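Long-range contact in de novo designed WSHC8 (Synthetic construct, PDB 6O35), which assembles as a computationally designed octamer of helical hairpins that probably encloses a central pore: residues F29-L33 and A72-A76. Numbering follows the deposited sequence.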
loop_
_atom_site.group_PDB
_atom_site.type_symbol
_atom_site.label_atom_id
_atom_site.label_comp_id
_atom_site.label_asym_id
_atom_site.label_seq_id
_atom_site.Cartn_x
_atom_site.Cartn_y
_atom_site.Cartn_z
ATOM N N PHE A 29 -12.596 -6.690 -17.525
ATOM C CA PHE A 29 -11.637 -7.476 -16.757
ATOM C C PHE A 29 -12.156 -8.891 -16.529
ATOM O O PHE A 29 -11.421 -9.871 -16.699
ATOM C CB PHE A 29 -11.335 -6.801 -15.421
ATOM C CG PHE A 29 -10.547 -7.665 -14.482
ATOM C CD1 PHE A 29 -9.164 -7.699 -14.543
ATOM C CD2 PHE A 29 -11.190 -8.463 -13.548
ATOM C CE1 PHE A 29 -8.438 -8.504 -13.687
ATOM C CE2 PHE A 29 -10.468 -9.272 -12.693
ATOM C CZ PHE A 29 -9.091 -9.288 -12.758
ATOM N N GLN A 30 -13.425 -9.017 -16.130
ATOM C CA GLN A 30 -13.997 -10.340 -15.905
ATOM C C GLN A 30 -13.915 -11.190 -17.167
ATOM O O GLN A 30 -13.542 -12.368 -17.109
ATOM C CB GLN A 30 -15.443 -10.216 -15.432
ATOM C CG GLN A 30 -15.589 -9.607 -14.046
ATOM C CD GLN A 30 -14.835 -10.385 -12.984
ATOM O OE1 GLN A 30 -15.069 -11.578 -12.788
ATOM N NE2 GLN A 30 -13.917 -9.714 -12.299
ATOM N N GLU A 31 -14.255 -10.610 -18.320
ATOM C CA GLU A 31 -14.064 -11.315 -19.582
ATOM C C GLU A 31 -12.588 -11.612 -19.818
ATOM O O GLU A 31 -12.231 -12.702 -20.281
ATOM C CB GLU A 31 -14.638 -10.493 -20.735
ATOM C CG GLU A 31 -16.117 -10.172 -20.595
ATOM N N LEU A 32 -11.714 -10.653 -19.501
ATOM C CA LEU A 32 -10.279 -10.865 -19.663
ATOM C C LEU A 32 -9.793 -12.000 -18.770
ATOM O O LEU A 32 -9.121 -12.929 -19.232
ATOM C CB LEU A 32 -9.524 -9.576 -19.344
ATOM C CG LEU A 32 -8.031 -9.558 -19.670
ATOM C CD1 LEU A 32 -7.808 -9.280 -21.150
ATOM C CD2 LEU A 32 -7.306 -8.534 -18.812
ATOM N N LEU A 33 -10.121 -11.936 -17.476
ATOM C CA LEU A 33 -9.709 -12.987 -16.554
ATOM C C LEU A 33 -10.275 -14.339 -16.971
ATOM O O LEU A 33 -9.590 -15.363 -16.874
ATOM C CB LEU A 33 -10.154 -12.638 -15.135
ATOM C CG LEU A 33 -9.917 -13.704 -14.068
ATOM C CD1 LEU A 33 -8.452 -14.111 -14.041
ATOM C CD2 LEU A 33 -10.364 -13.206 -12.702
ATOM N N ALA A 72 -6.533 -12.270 -8.346
ATOM C CA ALA A 72 -7.080 -11.393 -9.374
ATOM C C ALA A 72 -8.469 -10.899 -8.990
ATOM O O ALA A 72 -8.791 -9.720 -9.177
ATOM C CB ALA A 72 -7.123 -12.120 -10.718
ATOM N N GLN A 73 -9.310 -11.787 -8.457
ATOM C CA GLN A 73 -10.655 -11.387 -8.058
ATOM C C GLN A 73 -10.606 -10.377 -6.918
ATOM O O GLN A 73 -11.264 -9.331 -6.970
ATOM C CB GLN A 73 -11.472 -12.615 -7.656
ATOM C CG GLN A 73 -11.833 -13.540 -8.809
ATOM C CD GLN A 73 -12.884 -12.954 -9.734
ATOM O OE1 GLN A 73 -13.029 -11.738 -9.840
ATOM N NE2 GLN A 73 -13.628 -13.823 -10.407
ATOM N N LEU A 74 -9.826 -10.672 -5.875
ATOM C CA LEU A 74 -9.704 -9.745 -4.756
ATOM C C LEU A 74 -9.199 -8.387 -5.224
ATOM O O LEU A 74 -9.734 -7.341 -4.835
ATOM C CB LEU A 74 -8.769 -10.325 -3.695
ATOM C CG LEU A 74 -9.359 -11.412 -2.799
ATOM C CD1 LEU A 74 -8.261 -12.104 -2.003
ATOM C CD2 LEU A 74 -10.414 -10.823 -1.872
ATOM N N THR A 75 -8.158 -8.383 -6.059
ATOM C CA THR A 75 -7.602 -7.124 -6.545
ATOM C C THR A 75 -8.621 -6.358 -7.381
ATOM O O THR A 75 -8.765 -5.138 -7.234
ATOM C CB THR A 75 -6.333 -7.394 -7.352
ATOM O OG1 THR A 75 -5.291 -7.827 -6.469
ATOM C CG2 THR A 75 -5.888 -6.144 -8.086
ATOM N N ALA A 76 -9.335 -7.053 -8.269
ATOM C CA ALA A 76 -10.379 -6.394 -9.045
ATOM C C ALA A 76 -11.520 -5.940 -8.142
ATOM O O ALA A 76 -12.077 -4.853 -8.330
ATOM C CB ALA A 76 -10.893 -7.335 -10.133
#
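Phe29 and Leu33 sit one turn apart on the same face of their helix. Both project their CA-to-CB bonds toward Ala72 and Ala76, which are likewise one turn apart. The Phe29 ring reaches across the gap: its CE2 lies 3.2 Å from Ala76 CB, a tight contact, and its CZ lies 4.0 Å from Ala72 CB. Leu33 CD2 meets Ala72 CB, also at 4.0 Å. Large residues on one helix thus face small ones on the other. The backbones still stay well apart: the segment axes come no closer than 11.5 Å, and the large side chains fill the space between them. At the edge, Leu33 CD2 packs 3.9 Å from Gln73 CD. There Gln30 NE2 gives a weak hydrogen bond to Gln73 OE1, 3.3 Å long. Gln73 NE2 is hydrogen-bonded to Tyr69 OH, so both ends of this amide are engaged. The segments run antiparallel at 169°, as expected for a helical hairpin. They lie near the middle of helices 3-50 and 55-101, which a short turn connects. Two neighbouring subunits flank the pair. Leu70 and Leu74 of one subunit pack on Leu33 and Phe29, while Phe29 of another subunit packs on Leu74 of this chain. The apolar layer within the hairpin therefore continues into the subunit interfaces of the octameric bundle.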